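Local coordinates for calmodulin, putative (Entamoeba histolytica, PDB 4OCI), which binds calcium through an EF-hand and is involved in starting the phagocytosis of human erythrocytes by this amoeba, at residues L8-F12 and M57-F62; L23-E29 and I44-Y48; L35-M39 and L69-N75; G92-I97 and E126-V132. One frame throughout, in Å; residues are numbered along the deposited sequence.

Contact 1 of 4, residues L8-F12 and M57-F62. With NA (sodium ion), chain C.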
loop_
_atom_site.group_PDB
_atom_site.type_symbol
_atom_site.label_atom_id
_atom_site.label_comp_id
_atom_site.label_asym_id
_atom_site.label_seq_id
_atom_site.Cartn_x
_atom_site.Cartn_y
_atom_site.Cartn_z
ATOM N N LEU A 8 -20.468 -10.039 -8.818
ATOM C CA LEU A 8 -19.579 -9.024 -8.099
ATOM C C LEU A 8 -19.455 -7.703 -8.843
ATOM O O LEU A 8 -18.891 -6.715 -8.332
ATOM C CB LEU A 8 -18.145 -9.555 -7.944
ATOM C CG LEU A 8 -17.860 -10.356 -6.692
ATOM C CD1 LEU A 8 -16.472 -10.837 -6.792
ATOM C CD2 LEU A 8 -18.031 -9.421 -5.526
ATOM N N LYS A 9 -19.865 -7.714 -10.085
ATOM C CA LYS A 9 -19.760 -6.522 -10.881
ATOM C C LYS A 9 -20.591 -5.359 -10.311
ATOM O O LYS A 9 -20.148 -4.227 -10.285
ATOM C CB LYS A 9 -20.138 -6.889 -12.302
ATOM C CG LYS A 9 -19.587 -5.998 -13.346
ATOM C CD LYS A 9 -19.931 -6.534 -14.734
ATOM C CE LYS A 9 -18.750 -6.991 -15.529
ATOM N NZ LYS A 9 -19.226 -7.620 -16.790
ATOM N N GLU A 10 -21.758 -5.666 -9.773
ATOM C CA GLU A 10 -22.563 -4.613 -9.154
ATOM C C GLU A 10 -21.849 -3.930 -7.995
ATOM O O GLU A 10 -21.873 -2.721 -7.861
ATOM C CB GLU A 10 -23.855 -5.202 -8.622
ATOM C CG GLU A 10 -25.024 -4.424 -9.011
ATOM C CD GLU A 10 -26.256 -5.316 -9.356
ATOM O OE1 GLU A 10 -27.331 -4.752 -9.737
ATOM O OE2 GLU A 10 -26.145 -6.574 -9.255
ATOM N N SER A 11 -21.143 -4.722 -7.209
ATOM C CA SER A 11 -20.411 -4.210 -6.053
ATOM C C SER A 11 -19.183 -3.430 -6.474
ATOM O O SER A 11 -18.869 -2.393 -5.921
ATOM C CB SER A 11 -19.986 -5.393 -5.153
ATOM O OG SER A 11 -21.136 -5.888 -4.484
ATOM N N PHE A 12 -18.430 -3.948 -7.425
ATOM C CA PHE A 12 -17.334 -3.202 -7.961
ATOM C C PHE A 12 -17.786 -1.775 -8.369
ATOM O O PHE A 12 -17.128 -0.754 -8.032
ATOM C CB PHE A 12 -16.765 -4.019 -9.196
ATOM C CG PHE A 12 -15.680 -3.295 -9.954
ATOM C CD1 PHE A 12 -14.327 -3.552 -9.693
ATOM C CD2 PHE A 12 -16.003 -2.394 -10.962
ATOM C CE1 PHE A 12 -13.310 -2.876 -10.393
ATOM C CE2 PHE A 12 -15.021 -1.713 -11.683
ATOM C CZ PHE A 12 -13.651 -1.944 -11.358
HETATM N N MSE A 57 -7.731 0.133 -11.208
HETATM C CA MSE A 57 -7.947 -1.270 -11.308
HETATM C C MSE A 57 -9.284 -1.567 -12.017
HETATM O O MSE A 57 -10.292 -1.109 -11.569
HETATM C CB MSE A 57 -7.917 -1.889 -9.899
HETATM C CG MSE A 57 -8.041 -3.414 -10.027
HETATM SE SE MSE A 57 -8.152 -4.112 -8.286
HETATM C CE MSE A 57 -6.186 -4.515 -8.309
ATOM N N SER A 58 -9.268 -2.302 -13.116
ATOM C CA SER A 58 -10.477 -2.596 -13.910
ATOM C C SER A 58 -11.199 -3.757 -13.263
ATOM O O SER A 58 -10.690 -4.361 -12.307
ATOM C CB SER A 58 -10.049 -2.988 -15.342
ATOM O OG SER A 58 -9.446 -4.272 -15.249
ATOM N N TYR A 59 -12.447 -4.013 -13.669
ATOM C CA TYR A 59 -13.196 -5.121 -13.102
ATOM C C TYR A 59 -12.493 -6.465 -13.275
ATOM O O TYR A 59 -12.531 -7.326 -12.392
ATOM C CB TYR A 59 -14.590 -5.198 -13.788
ATOM C CG TYR A 59 -15.342 -6.360 -13.255
ATOM C CD1 TYR A 59 -15.786 -6.374 -11.916
ATOM C CD2 TYR A 59 -15.520 -7.472 -14.041
ATOM C CE1 TYR A 59 -16.410 -7.454 -11.388
ATOM C CE2 TYR A 59 -16.178 -8.593 -13.530
ATOM C CZ TYR A 59 -16.602 -8.566 -12.210
ATOM O OH TYR A 59 -17.265 -9.676 -11.745
ATOM N N GLU A 60 -11.942 -6.728 -14.468
ATOM C CA GLU A 60 -11.319 -8.063 -14.609
ATOM C C GLU A 60 -9.988 -8.258 -13.835
ATOM O O GLU A 60 -9.778 -9.349 -13.314
ATOM C CB GLU A 60 -11.181 -8.516 -16.084
ATOM C CG GLU A 60 -12.568 -8.961 -16.682
ATOM C CD GLU A 60 -13.140 -10.344 -16.083
ATOM O OE1 GLU A 60 -12.386 -11.170 -15.405
ATOM O OE2 GLU A 60 -14.367 -10.613 -16.299
ATOM N N LEU A 61 -9.152 -7.216 -13.697
ATOM C CA LEU A 61 -7.981 -7.295 -12.805
ATOM C C LEU A 61 -8.477 -7.526 -11.362
ATOM O O LEU A 61 -7.859 -8.263 -10.622
ATOM C CB LEU A 61 -7.195 -5.973 -12.843
ATOM C CG LEU A 61 -6.371 -5.847 -14.152
ATOM C CD1 LEU A 61 -5.850 -4.391 -14.523
ATOM C CD2 LEU A 61 -5.222 -6.892 -14.055
ATOM N N PHE A 62 -9.555 -6.838 -10.963
ATOM C CA PHE A 62 -10.180 -6.990 -9.630
ATOM C C PHE A 62 -10.620 -8.398 -9.301
ATOM O O PHE A 62 -10.303 -8.916 -8.230
ATOM C CB PHE A 62 -11.404 -6.046 -9.457
ATOM C CG PHE A 62 -12.156 -6.331 -8.178
ATOM C CD1 PHE A 62 -11.628 -5.927 -6.946
ATOM C CD2 PHE A 62 -13.307 -7.105 -8.197
ATOM C CE1 PHE A 62 -12.262 -6.252 -5.744
ATOM C CE2 PHE A 62 -13.969 -7.425 -7.000
ATOM C CZ PHE A 62 -13.421 -7.016 -5.789
HETATM NA NA NA C . -10.461 -11.795 -13.565
#
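An aromatic cluster joins F12 of helix 9-15 to Y59 and F62 at the start of helix 59-71. F12 and Y59 form a T-shaped pair: the edge of the tyrosine, led by CD1, turns to the face of F12, with the ring planes at 85°. With CG anti to the backbone N (chi1 175°), the F12 ring reaches in among the first residues of the other helix, and Y59 CA sits over its face, 3.8 Å from the centroid. F62 CB lies 3.8 Å from F12 CE1. K9 suits the margin, because its long methylene chain crosses one face of Y59, CG standing 4.0 Å from the ring centroid. S58 caps helix 59-71, its OG taking a weak bond from L61 N. On the outer side of that helix E60 binds sodium through O and OE1, with T63 and S64 completing the protein ligands. Aromatic helix-to-helix contacts of this sort are characteristic of the hydrophobic core of an EF-hand lobe, here beside the calcium loop.

Contact 2 of 4, residues L23-E29 and I44-Y48; sequences LTLNEFE and IASTY
The ring of Y48 carries L25 CA over one face, 3.8 Å from its centroid, while L23 O lies in plane at its edge. There the phenol OH donates to L23 O at 2.8 Å, meeting a lone pair in the carbonyl plane. A tyrosine suits the place: with CG anti to the backbone N (chi1 -176°) its ring is sent across to the leucine backbone, and its hydroxyl grips a main-chain oxygen. F28 has I44 O at its ring edge, 3.6 Å from CE2, and lies at 45° to Y48, with F28 CB 3.7 Å from Y48 CD1. L23 is the hydrophobic residue at the eighth position of the calcium loop and helix 25-34 is the exiting helix, so the bond ties this hand to helix 41-50. T24 and E27 make a capping box at the start of the exiting helix; E27 OE1 accepts from T24 N, and OE2 from G17 N inside the calcium loop. Further along, L25 CD1 rests between A45 CB, at 3.9 Å, and Y48. The CG2 methyl of β-branched I44 lies 3.7 Å from F28 CE2 and also meets the methylenes of E29, whose carboxylate turns to R33 and T41. A45 of the second subunit packs on A45.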
loop_
_atom_site.group_PDB
_atom_site.type_symbol
_atom_site.label_atom_id
_atom_site.label_comp_id
_atom_site.label_asym_id
_atom_site.label_seq_id
_atom_site.Cartn_x
_atom_site.Cartn_y
_atom_site.Cartn_z
ATOM N N LEU A 23 -11.164 1.165 -10.054
ATOM C CA LEU A 23 -11.036 1.492 -8.649
ATOM C C LEU A 23 -9.741 2.199 -8.316
ATOM O O LEU A 23 -8.681 1.823 -8.876
ATOM C CB LEU A 23 -11.117 0.184 -7.818
ATOM C CG LEU A 23 -12.396 -0.617 -7.964
ATOM C CD1 LEU A 23 -12.279 -1.777 -7.024
ATOM C CD2 LEU A 23 -13.604 0.310 -7.601
ATOM N N THR A 24 -9.820 3.217 -7.445
ATOM C CA THR A 24 -8.612 3.769 -6.786
ATOM C C THR A 24 -8.066 2.763 -5.768
ATOM O O THR A 24 -8.701 1.768 -5.494
ATOM C CB THR A 24 -8.869 5.046 -6.061
ATOM O OG1 THR A 24 -9.790 4.789 -5.005
ATOM C CG2 THR A 24 -9.429 6.134 -7.004
ATOM N N LEU A 25 -6.885 3.031 -5.183
ATOM C CA LEU A 25 -6.341 2.171 -4.147
ATOM C C LEU A 25 -7.250 2.134 -2.941
ATOM O O LEU A 25 -7.580 1.050 -2.477
ATOM C CB LEU A 25 -4.973 2.758 -3.713
ATOM C CG LEU A 25 -4.364 2.074 -2.494
ATOM C CD1 LEU A 25 -4.090 0.620 -2.708
ATOM C CD2 LEU A 25 -3.045 2.928 -2.232
ATOM N N ASN A 26 -7.727 3.269 -2.444
ATOM C CA ASN A 26 -8.639 3.190 -1.263
ATOM C C ASN A 26 -9.959 2.465 -1.511
ATOM O O ASN A 26 -10.420 1.742 -0.631
ATOM C CB ASN A 26 -8.969 4.570 -0.714
ATOM C CG ASN A 26 -7.843 5.100 0.112
ATOM O OD1 ASN A 26 -7.030 4.325 0.687
ATOM N ND2 ASN A 26 -7.735 6.422 0.158
ATOM N N GLU A 27 -10.537 2.601 -2.718
ATOM C CA GLU A 27 -11.745 1.855 -3.082
ATOM C C GLU A 27 -11.498 0.366 -3.172
ATOM O O GLU A 27 -12.353 -0.415 -2.742
ATOM C CB GLU A 27 -12.343 2.334 -4.416
ATOM C CG GLU A 27 -12.905 3.793 -4.284
ATOM C CD GLU A 27 -13.135 4.503 -5.633
ATOM O OE1 GLU A 27 -12.663 3.970 -6.686
ATOM O OE2 GLU A 27 -13.782 5.628 -5.640
ATOM N N PHE A 28 -10.367 -0.035 -3.721
ATOM C CA PHE A 28 -9.979 -1.449 -3.747
ATOM C C PHE A 28 -9.831 -2.042 -2.362
ATOM O O PHE A 28 -10.378 -3.115 -2.075
ATOM C CB PHE A 28 -8.697 -1.622 -4.508
ATOM C CG PHE A 28 -8.164 -3.048 -4.528
ATOM C CD1 PHE A 28 -8.867 -4.048 -5.154
ATOM C CD2 PHE A 28 -6.937 -3.377 -3.931
ATOM C CE1 PHE A 28 -8.354 -5.396 -5.220
ATOM C CE2 PHE A 28 -6.454 -4.706 -3.991
ATOM C CZ PHE A 28 -7.152 -5.691 -4.613
ATOM N N GLU A 29 -9.118 -1.315 -1.487
ATOM C CA GLU A 29 -8.899 -1.811 -0.131
ATOM C C GLU A 29 -10.246 -1.911 0.624
ATOM O O GLU A 29 -10.546 -2.908 1.319
ATOM C CB GLU A 29 -7.930 -0.889 0.667
ATOM C CG GLU A 29 -7.659 -1.548 2.037
ATOM C CD GLU A 29 -7.049 -0.618 3.143
ATOM O OE1 GLU A 29 -6.649 0.573 2.842
ATOM O OE2 GLU A 29 -6.996 -1.125 4.322
ATOM N N ILE A 44 -2.487 -5.705 0.703
ATOM C CA ILE A 44 -3.592 -5.298 -0.227
ATOM C C ILE A 44 -3.057 -4.250 -1.227
ATOM O O ILE A 44 -3.289 -4.360 -2.415
ATOM C CB ILE A 44 -4.811 -4.685 0.598
ATOM C CG1 ILE A 44 -5.402 -5.845 1.461
ATOM C CG2 ILE A 44 -5.942 -4.167 -0.393
ATOM C CD1 ILE A 44 -6.601 -5.463 2.427
ATOM N N ALA A 45 -2.324 -3.252 -0.744
ATOM C CA ALA A 45 -1.795 -2.155 -1.558
ATOM C C ALA A 45 -0.752 -2.650 -2.528
ATOM O O ALA A 45 -0.676 -2.195 -3.676
ATOM C CB ALA A 45 -1.221 -0.985 -0.631
ATOM N N SER A 46 0.044 -3.605 -2.080
ATOM C CA SER A 46 1.025 -4.224 -2.920
ATOM C C SER A 46 0.370 -4.987 -4.099
ATOM O O SER A 46 0.841 -4.943 -5.197
ATOM C CB SER A 46 1.813 -5.211 -2.058
ATOM O OG SER A 46 2.805 -5.775 -2.832
ATOM N N THR A 47 -0.711 -5.731 -3.848
ATOM C CA THR A 47 -1.464 -6.394 -4.930
ATOM C C THR A 47 -2.023 -5.347 -5.884
ATOM O O THR A 47 -1.952 -5.497 -7.091
ATOM C CB THR A 47 -2.648 -7.222 -4.308
ATOM O OG1 THR A 47 -2.085 -8.152 -3.367
ATOM C CG2 THR A 47 -3.524 -7.969 -5.372
ATOM N N TYR A 48 -2.575 -4.269 -5.327
ATOM C CA TYR A 48 -3.072 -3.170 -6.193
ATOM C C TYR A 48 -1.928 -2.625 -7.092
ATOM O O TYR A 48 -2.113 -2.414 -8.300
ATOM C CB TYR A 48 -3.673 -2.065 -5.302
ATOM C CG TYR A 48 -4.293 -0.960 -6.120
ATOM C CD1 TYR A 48 -5.621 -1.009 -6.484
ATOM C CD2 TYR A 48 -3.500 0.142 -6.610
ATOM C CE1 TYR A 48 -6.212 0.046 -7.287
ATOM C CE2 TYR A 48 -4.060 1.174 -7.408
ATOM C CZ TYR A 48 -5.425 1.127 -7.715
ATOM O OH TYR A 48 -5.975 2.140 -8.486
#

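Contact 3 of 4, residues L35-M39 and L69-N75; sequences LGVVM and LKTKSFN
G36 meets N75 through its carbonyl: the G36 oxygen lies 3.2 Å from N75 CA in a CA-H...O contact. This glycine ends helix 25-34 in a Schellman motif, and its positive phi (118°) is one that residues with a side chain seldom adopt. V37 follows, its two branches dividing the work: CG1 faces S73 OG at 3.8 Å, while CG2 lies 4.3 Å from L69 CB. S73 OG itself donates to L69 O at 2.8 Å, tilted from the carbonyl plane, so the serine ties the second residue past helix 59-71 back to the last turn. V38 gives the one hydrogen bond across the contact, from its N to F74 O at 3.0 Å. Bent at the hydrogen (139°), it still approaches almost straight along the F74 carbonyl. With chi1 at 166°, V38 turns CG1 away from its own N and onto F74 CE1 at 3.4 Å, a close fit for two hydrophobic side chains. M39, present as selenomethionine, sends its flexible chain back across L69, its SE lying 3.7 Å from L69 CD2. L69 also packs on F28 and V32, and M39 on I44, which carries the contact into the N-terminal core. N75 caps helix 76-86 through E78 N. The whole pins the loop after helix 25-34 against the connector from helix 59-71 to helix 76-86, the place where the two lobes of a calmodulin-like protein are joined.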
loop_
_atom_site.group_PDB
_atom_site.type_symbol
_atom_site.label_atom_id
_atom_site.label_comp_id
_atom_site.label_asym_id
_atom_site.label_seq_id
_atom_site.Cartn_x
_atom_site.Cartn_y
_atom_site.Cartn_z
ATOM N N LEU A 35 -15.792 -7.343 1.514
ATOM C CA LEU A 35 -15.986 -8.707 1.063
ATOM C C LEU A 35 -15.397 -9.766 1.976
ATOM O O LEU A 35 -15.625 -10.938 1.758
ATOM C CB LEU A 35 -15.440 -8.865 -0.377
ATOM C CG LEU A 35 -16.144 -7.996 -1.395
ATOM C CD1 LEU A 35 -15.481 -8.048 -2.786
ATOM C CD2 LEU A 35 -17.632 -8.334 -1.466
ATOM N N GLY A 36 -14.641 -9.386 3.001
ATOM C CA GLY A 36 -14.304 -10.308 4.054
ATOM C C GLY A 36 -12.814 -10.615 4.222
ATOM O O GLY A 36 -12.432 -11.301 5.190
ATOM N N VAL A 37 -11.976 -10.074 3.346
ATOM C CA VAL A 37 -10.528 -10.317 3.406
ATOM C C VAL A 37 -9.923 -9.709 4.674
ATOM O O VAL A 37 -10.243 -8.571 5.036
ATOM C CB VAL A 37 -9.814 -9.829 2.098
ATOM C CG1 VAL A 37 -8.329 -9.840 2.247
ATOM C CG2 VAL A 37 -10.236 -10.735 0.899
ATOM N N VAL A 38 -9.142 -10.526 5.380
ATOM C CA VAL A 38 -8.428 -10.152 6.594
ATOM C C VAL A 38 -6.953 -10.223 6.300
ATOM O O VAL A 38 -6.386 -11.301 6.158
ATOM C CB VAL A 38 -8.737 -11.087 7.804
ATOM C CG1 VAL A 38 -7.712 -10.846 8.898
ATOM C CG2 VAL A 38 -10.095 -10.783 8.382
HETATM N N MSE A 39 -6.324 -9.056 6.183
HETATM C CA MSE A 39 -4.896 -8.987 5.902
HETATM C C MSE A 39 -4.350 -7.545 5.968
HETATM O O MSE A 39 -5.122 -6.620 6.038
HETATM C CB MSE A 39 -4.598 -9.634 4.517
HETATM C CG MSE A 39 -4.842 -8.762 3.360
HETATM SE SE MSE A 39 -4.511 -9.621 1.588
HETATM C CE MSE A 39 -2.832 -10.638 1.730
ATOM N N LEU A 69 -6.237 -12.847 -3.393
ATOM C CA LEU A 69 -6.381 -12.442 -2.007
ATOM C C LEU A 69 -7.143 -13.457 -1.177
ATOM O O LEU A 69 -6.758 -13.737 -0.042
ATOM C CB LEU A 69 -6.985 -11.023 -1.866
ATOM C CG LEU A 69 -6.102 -9.965 -2.525
ATOM C CD1 LEU A 69 -6.631 -8.515 -2.369
ATOM C CD2 LEU A 69 -4.626 -10.088 -2.112
ATOM N N LYS A 70 -8.216 -14.014 -1.721
ATOM C CA LYS A 70 -9.082 -14.932 -0.970
ATOM C C LYS A 70 -8.364 -16.198 -0.539
ATOM O O LYS A 70 -8.615 -16.697 0.583
ATOM C CB LYS A 70 -10.365 -15.272 -1.699
ATOM C CG LYS A 70 -11.480 -14.391 -1.340
ATOM C CD LYS A 70 -12.756 -14.911 -1.941
ATOM C CE LYS A 70 -12.528 -15.525 -3.321
ATOM N NZ LYS A 70 -13.825 -15.837 -4.008
ATOM N N THR A 71 -7.453 -16.683 -1.385
ATOM C CA THR A 71 -6.621 -17.838 -1.071
ATOM C C THR A 71 -5.560 -17.445 -0.085
ATOM O O THR A 71 -5.383 -18.114 0.933
ATOM C CB THR A 71 -5.977 -18.509 -2.359
ATOM O OG1 THR A 71 -4.885 -17.720 -2.867
ATOM C CG2 THR A 71 -7.035 -18.691 -3.458
ATOM N N LYS A 72 -4.868 -16.344 -0.373
ATOM C CA LYS A 72 -3.779 -15.842 0.495
ATOM C C LYS A 72 -4.195 -15.347 1.912
ATOM O O LYS A 72 -3.374 -14.749 2.630
ATOM C CB LYS A 72 -2.949 -14.763 -0.228
ATOM C CG LYS A 72 -2.074 -15.311 -1.344
ATOM C CD LYS A 72 -0.923 -14.362 -1.693
ATOM C CE LYS A 72 -1.405 -13.081 -2.392
ATOM N NZ LYS A 72 -0.446 -12.656 -3.495
ATOM N N SER A 73 -5.443 -15.540 2.328
ATOM C CA SER A 73 -5.842 -14.955 3.621
ATOM C C SER A 73 -7.040 -15.704 4.157
ATOM O O SER A 73 -7.437 -16.741 3.599
ATOM C CB SER A 73 -6.206 -13.503 3.433
ATOM O OG SER A 73 -7.364 -13.467 2.628
ATOM N N PHE A 74 -7.637 -15.175 5.211
ATOM C CA PHE A 74 -8.851 -15.769 5.732
ATOM C C PHE A 74 -9.852 -14.668 5.903
ATOM O O PHE A 74 -9.512 -13.502 5.685
ATOM C CB PHE A 74 -8.611 -16.474 7.082
ATOM C CG PHE A 74 -7.791 -15.666 8.076
ATOM C CD1 PHE A 74 -8.416 -14.841 8.992
ATOM C CD2 PHE A 74 -6.393 -15.795 8.128
ATOM C CE1 PHE A 74 -7.646 -14.113 9.942
ATOM C CE2 PHE A 74 -5.625 -15.057 9.053
ATOM C CZ PHE A 74 -6.251 -14.234 9.952
ATOM N N ASN A 75 -11.077 -15.045 6.247
ATOM C CA ASN A 75 -12.069 -14.101 6.742
ATOM C C ASN A 75 -12.342 -14.322 8.217
ATOM O O ASN A 75 -11.910 -15.310 8.817
ATOM C CB ASN A 75 -13.412 -14.122 5.942
ATOM C CG ASN A 75 -14.147 -15.466 6.048
ATOM O OD1 ASN A 75 -15.069 -15.642 6.865
ATOM N ND2 ASN A 75 -13.683 -16.450 5.247
#

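Contact 4 of 4, residues G92-I97 and E126-V132; sequences GFIPAI and EQGVVKV. With ACT (acetate ion), chain D.
I94 and V130 are the central, hydrogen-bonded pair of a short antiparallel two-stranded sheet. I94 N donates to V130 O at 3.0 Å, and the return bond from V130 N to I94 O is 2.6 Å. At one end G92 O takes V132 N at 2.9 Å; at the other G128 O takes A96 N, also at 2.9 Å. F93 and K131 lie on the more exposed face, F93 CE1 and CZ against the lysine methylenes, while K131 NZ reaches on to D133. V129, from the diverging pair with P95, brings CG2 to 3.6 Å from F93 CD1. The other face holds β-branched I94 and V130, both against L99. V130 puts CG1 anti to its backbone N (chi1 180°) and turns CG2 to A96 CB, at 3.8 Å; small A96 also touches I124 and F119. Further out, a water accepts from I97 N and donates to E126 O and G128 O. E126, held by R100, brings OE2 across I97, near its CA and CG1. G92 N bonds D87, which fixes the turn before the first strand. On the outer edge K131 N gives a nearly straight bond (178°) to an acetate oxygen, probably from the crystallisation liquor. This is the β-scaffold that pairs two EF-hand loops. With P95 and K131 at the N-cap positions, each strand region supplies an acceptor for the first N-H of the helix that follows the other strand.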
loop_
_atom_site.group_PDB
_atom_site.type_symbol
_atom_site.label_atom_id
_atom_site.label_comp_id
_atom_site.label_asym_id
_atom_site.label_seq_id
_atom_site.Cartn_x
_atom_site.Cartn_y
_atom_site.Cartn_z
ATOM N N GLY A 92 -13.511 -17.754 26.799
ATOM C CA GLY A 92 -12.813 -16.557 26.317
ATOM C C GLY A 92 -11.358 -16.780 25.936
ATOM O O GLY A 92 -10.717 -15.840 25.399
ATOM N N PHE A 93 -10.812 -17.976 26.241
ATOM C CA PHE A 93 -9.392 -18.261 26.038
ATOM C C PHE A 93 -9.211 -19.526 25.278
ATOM O O PHE A 93 -10.031 -20.479 25.413
ATOM C CB PHE A 93 -8.625 -18.442 27.359
ATOM C CG PHE A 93 -8.656 -17.224 28.267
ATOM C CD1 PHE A 93 -7.574 -16.334 28.273
ATOM C CD2 PHE A 93 -9.753 -16.953 29.062
ATOM C CE1 PHE A 93 -7.585 -15.215 29.050
ATOM C CE2 PHE A 93 -9.784 -15.800 29.881
ATOM C CZ PHE A 93 -8.680 -14.940 29.887
ATOM N N ILE A 94 -8.183 -19.493 24.435
ATOM C CA ILE A 94 -7.673 -20.707 23.806
ATOM C C ILE A 94 -6.145 -20.865 24.051
ATOM O O ILE A 94 -5.473 -19.875 24.310
ATOM C CB ILE A 94 -8.085 -20.839 22.316
ATOM C CG1 ILE A 94 -7.350 -19.781 21.419
ATOM C CG2 ILE A 94 -9.588 -20.865 22.225
ATOM C CD1 ILE A 94 -7.347 -20.196 19.954
ATOM N N PRO A 95 -5.608 -22.106 23.992
ATOM C CA PRO A 95 -4.129 -22.270 23.966
ATOM C C PRO A 95 -3.448 -21.609 22.799
ATOM O O PRO A 95 -3.976 -21.654 21.697
ATOM C CB PRO A 95 -3.928 -23.774 23.882
ATOM C CG PRO A 95 -5.264 -24.390 24.245
ATOM C CD PRO A 95 -6.329 -23.381 23.891
ATOM N N ALA A 96 -2.276 -21.002 23.049
ATOM C CA ALA A 96 -1.570 -20.300 22.056
ATOM C C ALA A 96 -1.172 -21.279 20.961
ATOM O O ALA A 96 -1.116 -20.920 19.758
ATOM C CB ALA A 96 -0.320 -19.662 22.663
ATOM N N ILE A 97 -0.845 -22.507 21.346
ATOM C CA ILE A 97 -0.412 -23.432 20.326
ATOM C C ILE A 97 -1.543 -23.843 19.403
ATOM O O ILE A 97 -1.299 -24.138 18.203
ATOM C CB ILE A 97 0.299 -24.680 20.916
ATOM C CG1 ILE A 97 1.153 -25.369 19.777
ATOM C CG2 ILE A 97 -0.739 -25.679 21.639
ATOM C CD1 ILE A 97 1.593 -26.688 20.234
ATOM N N GLU A 126 4.110 -19.229 24.102
ATOM C CA GLU A 126 3.868 -20.471 23.357
ATOM C C GLU A 126 3.218 -21.610 24.152
ATOM O O GLU A 126 2.458 -22.387 23.604
ATOM C CB GLU A 126 5.216 -20.982 22.793
ATOM C CG GLU A 126 5.065 -21.738 21.468
ATOM C CD GLU A 126 4.135 -21.041 20.427
ATOM O OE1 GLU A 126 4.430 -19.872 20.047
ATOM O OE2 GLU A 126 3.141 -21.702 19.991
ATOM N N GLN A 127 3.543 -21.701 25.439
ATOM C CA GLN A 127 2.919 -22.670 26.340
ATOM C C GLN A 127 1.696 -22.159 27.123
ATOM O O GLN A 127 1.191 -22.833 28.032
ATOM C CB GLN A 127 3.974 -23.233 27.291
ATOM C CG GLN A 127 5.067 -24.061 26.555
ATOM C CD GLN A 127 6.217 -23.200 25.874
ATOM O OE1 GLN A 127 6.492 -22.033 26.277
ATOM N NE2 GLN A 127 6.886 -23.788 24.836
ATOM N N GLY A 128 1.195 -20.980 26.764
ATOM C CA GLY A 128 0.149 -20.357 27.552
ATOM C C GLY A 128 -1.151 -20.257 26.752
ATOM O O GLY A 128 -1.359 -21.032 25.791
ATOM N N VAL A 129 -1.995 -19.303 27.162
ATOM C CA VAL A 129 -3.299 -19.131 26.584
ATOM C C VAL A 129 -3.376 -17.768 25.903
ATOM O O VAL A 129 -2.566 -16.875 26.140
ATOM C CB VAL A 129 -4.451 -19.319 27.639
ATOM C CG1 VAL A 129 -4.357 -20.691 28.347
ATOM C CG2 VAL A 129 -4.512 -18.195 28.703
ATOM N N VAL A 130 -4.381 -17.593 25.075
ATOM C CA VAL A 130 -4.602 -16.292 24.437
ATOM C C VAL A 130 -6.037 -15.874 24.688
ATOM O O VAL A 130 -6.969 -16.709 24.552
ATOM C CB VAL A 130 -4.458 -16.459 22.898
ATOM C CG1 VAL A 130 -4.690 -15.068 22.133
ATOM C CG2 VAL A 130 -3.111 -17.019 22.610
ATOM N N LYS A 131 -6.226 -14.580 25.016
ATOM C CA LYS A 131 -7.561 -14.055 25.225
ATOM C C LYS A 131 -8.122 -13.740 23.823
ATOM O O LYS A 131 -7.625 -12.855 23.130
ATOM C CB LYS A 131 -7.503 -12.792 26.082
ATOM C CG LYS A 131 -8.862 -12.467 26.668
ATOM C CD LYS A 131 -8.775 -11.485 27.916
ATOM C CE LYS A 131 -10.166 -10.996 28.406
ATOM N NZ LYS A 131 -10.806 -9.924 27.494
ATOM N N VAL A 132 -9.131 -14.475 23.389
ATOM C CA VAL A 132 -9.599 -14.446 21.993
ATOM C C VAL A 132 -10.088 -13.047 21.600
ATOM O O VAL A 132 -9.727 -12.560 20.513
ATOM C CB VAL A 132 -10.776 -15.434 21.832
ATOM C CG1 VAL A 132 -11.532 -15.161 20.545
ATOM C CG2 VAL A 132 -10.269 -16.947 21.901
HETATM C C ACT D . -3.647 -11.863 24.623
HETATM O O ACT D . -4.026 -12.903 25.223
HETATM O OXT ACT D . -2.683 -11.241 25.166
HETATM C CH3 ACT D . -4.264 -11.398 23.330
HETATM O O HOH W 1 -0.224 -23.122 24.334
#

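From the N terminus, helix 9-15 is returned to helix 59-71 by contact 1, which closes the longest of the first three loops. Contact 2 is nested inside it, tying helix 25-34 to helix 41-50, and M57 joins the two through a probable bond from L23 N to its O. Contact 3 crosses both: it opens at 35-39 and closes at 69-75, with L35 touching F62 and L69 touching T47. These three therefore share one continuous helical core. Contact 4 opens only after they have closed and pairs two loops of the C-terminal half; its centre is about 39 Å from that of contact 1 and about 23 Å from that of contact 3.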